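Local coordinates for peptidase S8 and S53, subtilisin, kexin, sedolisin (Mycobacterium smegmatis, PDB 4KG7), which probably cleaves peptide bonds as MycP3, a subtilisin-type serine protease (mycosin) of the ESX-3 type VII secretion system, at residues A[49-53]-A[286-290]; A[175-179]-A[322-326]; A[192-196]-A[251-255]; A[241-246]-A[278-282]; A[348-354]-A[365-369]. All coordinates share one frame; numbering follows the deposited sequence. Where two conformers were deposited one is given.

Interaction 1 of 5, residues A[49-53]-A[286-290]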
# COMPACT_ATOMS: atom_id res chain seq x y z
N ASN A 49 -7.37 2.37 -16.18
CA ASN A 49 -7.48 1.92 -14.80
C ASN A 49 -8.60 2.64 -14.05
O ASN A 49 -9.29 2.03 -13.22
CB ASN A 49 -6.14 2.12 -14.08
CG ASN A 49 -5.02 1.32 -14.71
OD1 ASN A 49 -5.22 0.18 -15.08
ND2 ASN A 49 -3.83 1.87 -14.72
N GLN A 50 -8.78 3.93 -14.31
CA GLN A 50 -9.89 4.66 -13.70
C GLN A 50 -11.21 4.09 -14.23
O GLN A 50 -12.15 3.87 -13.45
CB GLN A 50 -9.81 6.18 -13.97
CG GLN A 50 -11.11 6.82 -13.54
CD GLN A 50 -11.17 8.33 -13.64
OE1 GLN A 50 -10.21 9.02 -13.33
NE2 GLN A 50 -12.34 8.84 -14.01
N LEU A 51 -11.28 3.84 -15.54
CA LEU A 51 -12.51 3.35 -16.16
C LEU A 51 -12.89 1.96 -15.63
O LEU A 51 -14.08 1.68 -15.36
CB LEU A 51 -12.39 3.37 -17.69
CG LEU A 51 -12.12 4.75 -18.31
CD1 LEU A 51 -11.82 4.60 -19.79
CD2 LEU A 51 -13.27 5.71 -18.12
N ALA A 52 -11.87 1.14 -15.39
CA ALA A 52 -12.08 -0.18 -14.78
C ALA A 52 -12.78 -0.08 -13.40
O ALA A 52 -13.56 -0.97 -13.02
CB ALA A 52 -10.75 -0.87 -14.62
N LEU A 53 -12.47 0.98 -12.67
CA LEU A 53 -13.00 1.19 -11.33
C LEU A 53 -14.29 1.99 -11.30
O LEU A 53 -14.90 2.14 -10.24
CB LEU A 53 -11.95 1.93 -10.50
CG LEU A 53 -10.69 1.10 -10.19
CD1 LEU A 53 -9.61 2.06 -9.69
CD2 LEU A 53 -11.00 0.01 -9.18
N PRO A 286 -6.30 -2.23 -10.00
CA PRO A 286 -5.36 -2.04 -11.12
C PRO A 286 -3.93 -1.75 -10.68
O PRO A 286 -3.72 -0.91 -9.80
CB PRO A 286 -5.97 -0.88 -11.90
CG PRO A 286 -7.44 -1.03 -11.60
CD PRO A 286 -7.45 -1.33 -10.14
N GLY A 287 -2.98 -2.45 -11.30
CA GLY A 287 -1.56 -2.30 -10.98
C GLY A 287 -0.62 -2.12 -12.17
O GLY A 287 0.59 -2.15 -12.00
N GLU A 288 -1.15 -1.80 -13.35
CA GLU A 288 -0.35 -1.71 -14.58
C GLU A 288 -0.54 -0.36 -15.27
O GLU A 288 -1.62 0.19 -15.28
CB GLU A 288 -0.71 -2.83 -15.55
CG GLU A 288 -0.48 -4.21 -14.98
CD GLU A 288 -0.80 -5.32 -15.94
OE1 GLU A 288 -0.83 -5.11 -17.20
OE2 GLU A 288 -1.05 -6.44 -15.42
N ASN A 289 0.52 0.13 -15.91
CA ASN A 289 0.46 1.39 -16.69
C ASN A 289 -0.12 2.54 -15.87
O ASN A 289 -0.96 3.31 -16.33
CB ASN A 289 -0.34 1.20 -17.96
CG ASN A 289 0.19 0.07 -18.82
OD1 ASN A 289 1.34 0.10 -19.22
ND2 ASN A 289 -0.62 -0.98 -19.00
N ILE A 290 0.39 2.66 -14.65
CA ILE A 290 -0.14 3.63 -13.72
C ILE A 290 0.27 5.05 -14.13
O ILE A 290 1.41 5.27 -14.56
CB ILE A 290 0.36 3.28 -12.30
CG1 ILE A 290 -0.19 1.90 -11.85
CG2 ILE A 290 0.13 4.42 -11.34
CD1 ILE A 290 -1.66 1.85 -11.64
O HOH W 1 -3.85 -2.23 -14.53
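Asn49 and Pro286 bring their CA atoms to 5.8 Å of each other where helix 48-53 passes the end of strand 281-286, just before the chain enters the loop that leads to strand 292-293. Asn49 carries the polar half of the contact. With CG anti to the carbonyl carbon (chi1 -61°), its amide extends from the helix toward the loop, and ND2 gives a hydrogen bond of 2.8 Å to the backbone O of Glu288. The bond is nearly straight, 166° at the hydrogen; the acceptor lies close to the amide plane and the donor arrives almost along the C=O axis. At the other branch, OD1 is 2.8 Å from water 1, which probably donates to it and accepts from Glu288 N. One flat group offering both a donor and an acceptor thus serves both backbone groups of a single residue, one directly and one through water. The carboxylate of Glu288 leads elsewhere, to Ser272.

The amide of Asn49 passes alongside the proline ring, the two running opposite ways, with OD1 of Asn49 3.4 Å from CB of Pro286. The CG-CD side of the ring is met by Leu53, whose CD2 lies 3.9 Å from CD of Pro286. A proline fits the end of this outermost strand, since it brings an apolar face and no N-H in need of a partner. Tyr324 of helix 318-335 packs on Asn49, Leu53 and Pro286 together, Tyr320 of the same helix touches Ile290, and Gly287 bonds through its backbone to Val265, at the end of strand 259-265, and to Gly317.

Interaction 2 of 5, residues A[175-179]-A[322-326]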
# COMPACT_ATOMS: atom_id res chain seq x y z
N VAL A 175 -7.70 5.22 7.47
CA VAL A 175 -7.19 4.23 6.52
C VAL A 175 -5.69 4.40 6.58
O VAL A 175 -5.21 5.54 6.62
CB VAL A 175 -7.70 4.50 5.07
CG1 VAL A 175 -7.16 3.46 4.11
CG2 VAL A 175 -9.23 4.52 5.04
N ILE A 176 -4.95 3.29 6.63
CA ILE A 176 -3.49 3.32 6.67
C ILE A 176 -3.01 2.49 5.48
O ILE A 176 -3.28 1.28 5.40
CB ILE A 176 -2.98 2.72 7.99
CG1 ILE A 176 -3.38 3.61 9.17
CG2 ILE A 176 -1.46 2.58 7.95
CD1 ILE A 176 -3.11 3.03 10.55
N ASN A 177 -2.30 3.13 4.57
CA ASN A 177 -1.83 2.54 3.33
C ASN A 177 -0.35 2.17 3.42
O ASN A 177 0.49 3.03 3.72
CB ASN A 177 -2.05 3.51 2.16
CG ASN A 177 -1.71 2.87 0.84
OD1 ASN A 177 -2.54 2.23 0.20
ND2 ASN A 177 -0.48 3.01 0.42
N ILE A 178 -0.06 0.90 3.13
CA ILE A 178 1.29 0.37 3.19
C ILE A 178 1.59 -0.27 1.83
O ILE A 178 1.39 -1.46 1.61
CB ILE A 178 1.47 -0.63 4.35
CG1 ILE A 178 0.97 -0.04 5.68
CG2 ILE A 178 2.90 -1.11 4.47
CD1 ILE A 178 0.84 -1.03 6.82
N SER A 179 2.08 0.57 0.90
CA SER A 179 2.35 0.10 -0.46
C SER A 179 3.72 -0.55 -0.64
O SER A 179 3.96 -1.22 -1.66
CB SER A 179 2.17 1.24 -1.45
OG SER A 179 0.81 1.51 -1.68
N ALA A 322 -2.73 -1.34 -4.09
CA ALA A 322 -3.05 -1.01 -2.69
C ALA A 322 -3.55 0.41 -2.55
O ALA A 322 -4.53 0.68 -1.87
CB ALA A 322 -1.84 -1.24 -1.80
N ALA A 323 -2.87 1.33 -3.24
CA ALA A 323 -3.25 2.73 -3.16
C ALA A 323 -4.69 2.93 -3.61
O ALA A 323 -5.47 3.62 -2.96
CB ALA A 323 -2.31 3.57 -3.99
N TYR A 324 -5.05 2.31 -4.72
CA TYR A 324 -6.45 2.39 -5.19
C TYR A 324 -7.40 1.89 -4.11
O TYR A 324 -8.43 2.52 -3.88
CB TYR A 324 -6.62 1.57 -6.47
CG TYR A 324 -6.22 2.28 -7.74
CD1 TYR A 324 -6.83 3.49 -8.10
CD2 TYR A 324 -5.36 1.68 -8.67
CE1 TYR A 324 -6.52 4.15 -9.26
CE2 TYR A 324 -5.04 2.33 -9.84
CZ TYR A 324 -5.65 3.54 -10.16
OH TYR A 324 -5.36 4.17 -11.35
N VAL A 325 -7.11 0.74 -3.50
CA VAL A 325 -7.97 0.22 -2.49
C VAL A 325 -8.09 1.14 -1.28
O VAL A 325 -9.18 1.30 -0.74
CB VAL A 325 -7.59 -1.21 -2.09
CG1 VAL A 325 -8.42 -1.71 -0.90
CG2 VAL A 325 -7.78 -2.14 -3.27
N SER A 326 -6.98 1.71 -0.83
CA SER A 326 -7.05 2.73 0.23
C SER A 326 -7.96 3.90 -0.13
O SER A 326 -8.72 4.40 0.71
CB SER A 326 -5.66 3.21 0.57
OG SER A 326 -4.97 2.18 1.25
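The carboxamide of Asn177 is the flat group that strand 175-178 turns toward helix 318-335: Ser326 OG lies at its edge, practically in its plane, while Ala322 CB and Ala323 CA flank that plane obliquely, beyond the modelled OD1. With CG anti to the backbone N (chi1 -174°), the amide reaches the helix. Its two ends were probably exchanged in the model, so their roles stay open. The modelled OD1 is 2.6 Å from Ser326 OG, and the modelled ND2 is 2.9 Å from Ser179 OG; either may be a hydrogen bond once the group is turned over. Beside it, Val175 CG1 packs on Ser326 OG at 3.8 Å.

Small residues make this closeness possible. The strand and helix axes approach to 8.3 Å and run antiparallel at 175°, which leaves room on the helix for little more than Ala322, Ala323 and Ser326. Ser179 OG lies 3.8 Å from Ala322 CB and is hydrogen-bonded to the backbone O of Ser319, the predicted nucleophile at the helix start; its side chain also touches Asp73. The strand bonds to its sheet neighbours 68-73 and 209-213, Val211 of the latter also covers Ala322 and Ser326, and helix 104-113 presses Val108 and Ile112 on Asn177.

Interaction 3 of 5, residues A[192-196]-A[251-255]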
# COMPACT_ATOMS: atom_id res chain seq x y z
N GLN A 192 7.66 -11.61 14.79
CA GLN A 192 7.14 -10.29 14.46
C GLN A 192 6.09 -9.88 15.47
O GLN A 192 5.13 -9.16 15.13
CB GLN A 192 6.51 -10.29 13.08
CG GLN A 192 7.48 -10.60 11.97
CD GLN A 192 6.83 -10.58 10.62
OE1 GLN A 192 5.74 -10.04 10.44
NE2 GLN A 192 7.50 -11.18 9.63
N SER A 193 6.25 -10.30 16.72
CA SER A 193 5.25 -9.99 17.74
C SER A 193 4.99 -8.48 17.89
O SER A 193 3.87 -8.07 18.11
CB SER A 193 5.65 -10.59 19.09
OG SER A 193 6.96 -10.19 19.45
N VAL A 194 6.02 -7.65 17.79
CA VAL A 194 5.84 -6.20 17.96
C VAL A 194 5.04 -5.62 16.79
O VAL A 194 4.15 -4.79 16.97
CB VAL A 194 7.18 -5.47 18.19
CG1 VAL A 194 6.97 -3.96 18.25
CG2 VAL A 194 7.80 -5.96 19.48
N LEU A 195 5.38 -6.03 15.58
CA LEU A 195 4.62 -5.58 14.41
C LEU A 195 3.17 -6.06 14.47
O LEU A 195 2.23 -5.29 14.20
CB LEU A 195 5.31 -6.08 13.11
CG LEU A 195 4.60 -5.71 11.79
CD1 LEU A 195 4.43 -4.20 11.59
CD2 LEU A 195 5.36 -6.30 10.61
N GLY A 196 2.99 -7.33 14.80
CA GLY A 196 1.64 -7.84 15.00
C GLY A 196 0.87 -7.02 16.02
O GLY A 196 -0.28 -6.65 15.79
N ILE A 251 5.24 -9.20 4.02
CA ILE A 251 5.08 -8.43 5.26
C ILE A 251 4.69 -6.99 4.89
O ILE A 251 5.37 -6.33 4.10
CB ILE A 251 6.40 -8.44 6.07
CG1 ILE A 251 6.88 -9.88 6.34
CG2 ILE A 251 6.24 -7.72 7.38
CD1 ILE A 251 8.37 -10.00 6.53
N PRO A 252 3.64 -6.44 5.53
CA PRO A 252 2.80 -6.99 6.59
C PRO A 252 1.55 -7.77 6.15
O PRO A 252 0.72 -8.12 6.99
CB PRO A 252 2.40 -5.72 7.34
CG PRO A 252 2.16 -4.75 6.24
CD PRO A 252 3.26 -5.03 5.24
N SER A 253 1.42 -8.07 4.86
CA SER A 253 0.23 -8.79 4.35
C SER A 253 -0.13 -10.04 5.12
O SER A 253 -1.31 -10.35 5.27
CB SER A 253 0.39 -9.17 2.88
OG SER A 253 0.16 -8.06 2.04
N TRP A 254 0.86 -10.80 5.58
CA TRP A 254 0.52 -12.07 6.22
C TRP A 254 -0.17 -11.90 7.56
O TRP A 254 -0.74 -12.85 8.07
CB TRP A 254 1.71 -13.00 6.28
CG TRP A 254 2.67 -12.73 7.37
CD1 TRP A 254 3.14 -11.52 7.79
CD2 TRP A 254 3.30 -13.72 8.16
NE1 TRP A 254 4.04 -11.71 8.82
CE2 TRP A 254 4.16 -13.05 9.06
CE3 TRP A 254 3.23 -15.12 8.19
CZ2 TRP A 254 4.94 -13.73 9.99
CZ3 TRP A 254 4.01 -15.80 9.13
CH2 TRP A 254 4.86 -15.11 10.02
N TRP A 255 -0.19 -10.67 8.09
CA TRP A 255 -0.85 -10.38 9.37
C TRP A 255 -2.37 -10.26 9.22
O TRP A 255 -2.97 -9.27 9.62
CB TRP A 255 -0.22 -9.14 10.05
CG TRP A 255 0.96 -9.50 10.87
CD1 TRP A 255 2.29 -9.27 10.60
CD2 TRP A 255 0.93 -10.19 12.11
NE1 TRP A 255 3.07 -9.76 11.62
CE2 TRP A 255 2.26 -10.34 12.56
CE3 TRP A 255 -0.11 -10.68 12.90
CZ2 TRP A 255 2.56 -10.99 13.75
CZ3 TRP A 255 0.19 -11.31 14.09
CH2 TRP A 255 1.51 -11.46 14.50
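Gln192 brings its amide oxygen to the N-H edges of two indoles, those of Trp254 and Trp255, and this single oxygen takes a hydrogen bond from each. Trp254 NE1 lies 2.9 Å from Gln192 OE1 along a fairly straight line (163° at the hydrogen), with the oxygen in the plane of the indole but the donor well above the carbonyl plane. Trp255 NE1 is also 2.9 Å from Gln192 OE1, though this bond is more bent. Both donors come from the same face of the amide, whose plane stands 64° from the Trp254 ring and 51° from the Trp255 ring. The glutamine chain is extended beyond CG, and that length carries the oxygen from the helix start to the two N-H groups. Its NE2 meets Ile251 CD1 at 3.4 Å.

Trp255 runs antiparallel to the glutamine chain, and its six-membered ring lies over the backbone of Gly196. The glycine CA sits 3.5 Å from the centroid of that ring, close to its normal, in a CH-pi contact; with no CB, glycine lets the indole settle directly on the helix. Leu195 adds an apolar branch, CD2 to Ile251 CG2 at 3.6 Å. Pro252, after a cis peptide bond, starts the type I turn that presents both tryptophans. Helix 150-170 backs the contact through Leu161, Leu199 of helix 193-205 covers Pro252 and Trp255, and Ala212 of strand 209-213 lies against Pro252.

Interaction 4 of 5, residues A[241-246]-A[278-282]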
# COMPACT_ATOMS: atom_id res chain seq x y z
N ARG A 241 -6.40 -22.41 1.81
CA ARG A 241 -5.59 -21.41 1.08
C ARG A 241 -4.12 -21.75 1.00
O ARG A 241 -3.35 -21.01 0.37
CB ARG A 241 -5.79 -20.04 1.66
CG ARG A 241 -7.28 -19.71 1.65
CD ARG A 241 -7.57 -18.26 1.61
NE ARG A 241 -6.92 -17.59 0.48
CZ ARG A 241 -6.99 -16.28 0.30
NH1 ARG A 241 -7.74 -15.53 1.12
NH2 ARG A 241 -6.34 -15.73 -0.71
N ASN A 242 -3.73 -22.86 1.61
CA ASN A 242 -2.37 -23.36 1.52
C ASN A 242 -1.34 -22.46 2.21
O ASN A 242 -0.29 -22.16 1.67
CB ASN A 242 -1.96 -23.61 0.06
CG ASN A 242 -0.79 -24.57 -0.04
OD1 ASN A 242 -0.34 -25.13 0.97
ND2 ASN A 242 -0.27 -24.76 -1.26
N TRP A 243 -1.65 -22.08 3.45
CA TRP A 243 -0.66 -21.50 4.34
C TRP A 243 0.51 -22.44 4.53
O TRP A 243 1.64 -22.00 4.65
CB TRP A 243 -1.28 -21.15 5.71
CG TRP A 243 -2.15 -19.94 5.69
CD1 TRP A 243 -3.48 -19.88 5.39
CD2 TRP A 243 -1.75 -18.59 6.00
NE1 TRP A 243 -3.93 -18.60 5.47
CE2 TRP A 243 -2.90 -17.78 5.86
CE3 TRP A 243 -0.56 -17.99 6.40
CZ2 TRP A 243 -2.89 -16.39 6.10
CZ3 TRP A 243 -0.55 -16.59 6.63
CH2 TRP A 243 -1.70 -15.82 6.48
N ASN A 244 0.23 -23.75 4.60
CA ASN A 244 1.28 -24.74 4.92
C ASN A 244 2.40 -24.72 3.88
O ASN A 244 3.57 -24.99 4.20
CB ASN A 244 0.69 -26.16 4.96
CG ASN A 244 -0.22 -26.39 6.16
OD1 ASN A 244 -0.33 -25.57 7.07
ND2 ASN A 244 -0.88 -27.53 6.15
N GLY A 245 2.04 -24.43 2.64
CA GLY A 245 2.98 -24.43 1.54
C GLY A 245 3.77 -23.15 1.35
O GLY A 245 4.60 -23.08 0.47
N VAL A 246 3.53 -22.13 2.17
CA VAL A 246 4.20 -20.84 1.96
C VAL A 246 5.71 -20.96 2.06
O VAL A 246 6.22 -21.57 3.00
CB VAL A 246 3.69 -19.79 2.96
CG1 VAL A 246 4.57 -18.56 2.97
CG2 VAL A 246 2.27 -19.42 2.57
N GLY A 278 -0.30 -15.48 -2.50
CA GLY A 278 -0.19 -15.90 -1.12
C GLY A 278 -1.57 -16.11 -0.53
O GLY A 278 -2.55 -15.55 -1.03
N PRO A 279 -1.64 -16.85 0.58
CA PRO A 279 -2.93 -17.22 1.22
C PRO A 279 -3.61 -16.07 1.94
O PRO A 279 -4.76 -16.23 2.36
CB PRO A 279 -2.52 -18.31 2.21
CG PRO A 279 -1.13 -17.94 2.58
CD PRO A 279 -0.50 -17.46 1.29
N TRP A 280 -2.93 -14.94 2.04
CA TRP A 280 -3.40 -13.74 2.71
C TRP A 280 -4.11 -12.76 1.78
O TRP A 280 -4.75 -11.83 2.25
CB TRP A 280 -2.21 -13.04 3.41
CG TRP A 280 -1.02 -13.00 2.56
CD1 TRP A 280 -0.81 -12.24 1.44
CD2 TRP A 280 0.12 -13.85 2.69
NE1 TRP A 280 0.41 -12.56 0.88
CE2 TRP A 280 1.00 -13.55 1.62
CE3 TRP A 280 0.50 -14.82 3.62
CZ2 TRP A 280 2.23 -14.19 1.47
CZ3 TRP A 280 1.73 -15.46 3.45
CH2 TRP A 280 2.57 -15.15 2.38
N VAL A 281 -3.96 -12.93 0.46
CA VAL A 281 -4.46 -11.93 -0.51
C VAL A 281 -5.99 -11.87 -0.41
O VAL A 281 -6.67 -12.90 -0.49
CB VAL A 281 -4.01 -12.17 -1.94
CG1 VAL A 281 -4.57 -11.08 -2.85
CG2 VAL A 281 -2.49 -12.18 -2.01
N GLY A 282 -6.52 -10.66 -0.22
CA GLY A 282 -7.95 -10.45 0.02
C GLY A 282 -8.75 -9.75 -1.07
O GLY A 282 -9.97 -9.90 -1.16
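Arg241 bends at chi3 (55°), folding its guanidinium over Pro279 and on to Val281, while Trp280 takes the crowded position for CG, between backbone N and carbonyl carbon (chi1 43°), which turns the edge of its indole toward Trp243. The arginine grips one carbonyl end-on with two nitrogens, both nearly in the guanidinium plane: NH2 reaches Val281 O at 2.9 Å, in the carbonyl plane and on a lone pair, and NH1 reaches the same Val281 O at 3.3 Å with the donor tilted from that plane. Over one face of the guanidinium stands Pro279 O, 3.0 Å from Arg241 CZ; the angles rule out hydrogen bonding, but the carbonyl's partial charge probably suits the cation.

Pro279 also places its CB 3.5 Å from the centroid of the five-membered ring of Trp243, nearly on the ring normal, a CH-pi contact that suits the flat, rigid apolar face of proline. Trp280 and Trp243 form an offset edge-to-face pair, six-membered centroids 5.5 Å apart and planes at 71°. Val246 adds CG2, 3.6 Å from Pro279 CD. Gly278, with no side chain, lets the Trp280 ring fold back over its CA. Two type I turns, 243-246 and 278-281, thus interlock through a proline-tryptophan cluster at the entry to strand 281-286, the outermost strand on this side of the parallel sheet of the subtilisin fold.

Interaction 5 of 5, residues A[348-354]-A[365-369]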
# COMPACT_ATOMS: atom_id res chain seq x y z
N LEU A 348 -15.84 -4.14 1.27
CA LEU A 348 -14.96 -4.09 0.12
C LEU A 348 -14.83 -5.47 -0.50
O LEU A 348 -14.87 -5.63 -1.74
CB LEU A 348 -13.60 -3.57 0.55
CG LEU A 348 -13.55 -2.08 0.92
CD1 LEU A 348 -12.20 -1.74 1.49
CD2 LEU A 348 -13.86 -1.19 -0.27
N THR A 349 -14.60 -6.48 0.33
CA THR A 349 -14.37 -7.82 -0.22
C THR A 349 -15.65 -8.47 -0.72
O THR A 349 -15.65 -9.13 -1.75
CB THR A 349 -13.64 -8.75 0.75
OG1 THR A 349 -14.43 -8.92 1.94
CG2 THR A 349 -12.28 -8.23 1.12
N THR A 350 -16.76 -8.29 -0.02
CA THR A 350 -18.00 -9.00 -0.41
C THR A 350 -18.58 -8.42 -1.69
O THR A 350 -19.37 -9.10 -2.37
CB THR A 350 -19.04 -8.94 0.72
OG1 THR A 350 -19.47 -7.61 0.93
CG2 THR A 350 -18.48 -9.47 1.98
N THR A 351 -18.18 -7.20 -2.06
CA THR A 351 -18.69 -6.56 -3.29
C THR A 351 -17.68 -6.55 -4.43
O THR A 351 -17.96 -6.00 -5.49
CB THR A 351 -19.15 -5.11 -3.05
OG1 THR A 351 -18.05 -4.28 -2.64
CG2 THR A 351 -20.25 -5.05 -1.99
N ALA A 352 -16.53 -7.16 -4.23
CA ALA A 352 -15.50 -7.19 -5.28
C ALA A 352 -15.96 -8.12 -6.42
O ALA A 352 -16.90 -8.93 -6.25
CB ALA A 352 -14.17 -7.64 -4.70
N GLN A 353 -15.29 -8.01 -7.57
CA GLN A 353 -15.79 -8.62 -8.81
C GLN A 353 -15.81 -10.13 -8.79
O GLN A 353 -16.65 -10.73 -9.46
CB GLN A 353 -15.05 -8.05 -10.02
CG GLN A 353 -15.40 -6.57 -10.13
CD GLN A 353 -15.17 -5.92 -11.47
OE1 GLN A 353 -14.52 -6.47 -12.35
NE2 GLN A 353 -15.74 -4.73 -11.63
N GLY A 354 -14.96 -10.74 -7.98
CA GLY A 354 -14.92 -12.19 -7.85
C GLY A 354 -15.38 -12.72 -6.49
O GLY A 354 -14.99 -13.81 -6.07
N ALA A 365 -10.72 -11.70 -3.28
CA ALA A 365 -12.10 -11.60 -3.77
C ALA A 365 -12.22 -10.93 -5.14
O ALA A 365 -13.32 -10.75 -5.66
CB ALA A 365 -12.96 -10.88 -2.72
N GLY A 366 -11.10 -10.58 -5.76
CA GLY A 366 -11.12 -10.00 -7.11
C GLY A 366 -11.01 -8.49 -7.09
O GLY A 366 -10.80 -7.87 -6.02
N MET A 367 -11.17 -7.87 -8.26
CA MET A 367 -11.01 -6.42 -8.37
C MET A 367 -12.07 -5.70 -7.54
O MET A 367 -13.26 -5.99 -7.62
CB MET A 367 -11.08 -5.94 -9.83
CG MET A 367 -10.72 -4.46 -10.01
SD MET A 367 -10.60 -4.12 -11.78
CE MET A 367 -12.19 -4.58 -12.43
N VAL A 368 -11.61 -4.75 -6.76
CA VAL A 368 -12.49 -3.89 -5.98
C VAL A 368 -13.50 -3.23 -6.90
O VAL A 368 -13.19 -2.89 -8.06
CB VAL A 368 -11.65 -2.84 -5.20
CG1 VAL A 368 -10.93 -1.86 -6.12
CG2 VAL A 368 -12.45 -2.12 -4.13
N ASP A 369 -14.71 -3.04 -6.38
CA ASP A 369 -15.80 -2.47 -7.16
C ASP A 369 -16.38 -1.32 -6.35
O ASP A 369 -17.28 -1.54 -5.52
CB ASP A 369 -16.86 -3.53 -7.48
CG ASP A 369 -17.95 -3.02 -8.41
OD1 ASP A 369 -18.24 -1.79 -8.43
OD2 ASP A 369 -18.58 -3.88 -9.08
O HOH W 2 -15.51 -3.88 -3.82
O HOH W 3 -18.90 -6.37 -7.98
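The end of helix 341-350 is held to the loop leading into helix 370-375, whose N-cap is Asp369; Ala352 and Val368 bring their CA atoms to 4.5 Å. Gln353 N gives a hydrogen bond of 2.9 Å to Met367 O, fairly straight at 158°, and Gly354 N adds a weak one of 2.8 Å to Ala365 O. The backbones can come this close because the residues are small: Gly366 has a positive phi (98°) and faces Gly354, while Ala352 CB rests 3.4 Å from Ala365 O. Gln353, which is exposed, runs beside the buried Met367 in the same direction; the modelled 3.0 Å between Met367 CE and Gln353 OE1 is short, so their exact placing is doubtful. Inward, Leu348 meets Val368, and both lie on Val328 of helix 318-335 and Ile283 of strand 281-286.

Water 2 accepts from Asp369 N and donates to Leu348 O and to Thr351 OG1, whose hydroxyl is also bonded to Arg347 O. Water 3 donates to Thr351 O and, at 2.7 Å, to Asp369 OD2. With CG anti to the backbone N (chi1 -174°), the carboxylate swings toward the helix start, where OD1 caps Ala372 N. Asp369 would probably be favoured in its charged form, and its carboxylate thus links the start of helix 370-375, directly, to the turn after helix 341-350, through water.

Interaction 2 is central, touching interactions 1, 3 and 5 but not 4: its centre lies about 4 Å from that of the chain, and its Ser179 side chain is about 4 Å from those of Asp73 and Ser319 of the predicted charge relay. Interaction 1 meets it through Tyr324, and its Ile290 side chain is about 7 Å from that of Ser319. Ile178 CD1 lies 4.0 Å from Pro252 CG of interaction 3, and Val325 CG2 4.3 Å from Val368 CG1 of interaction 5. Interactions 3 and 4 share a tryptophan cluster, Trp254 CB being 3.4 Å from Trp280 CE3. Interaction 5 joins interaction 4 by a probable hydrogen bond, Ala365 N to Gly282 O, and interaction 1 where Leu53 meets Val368.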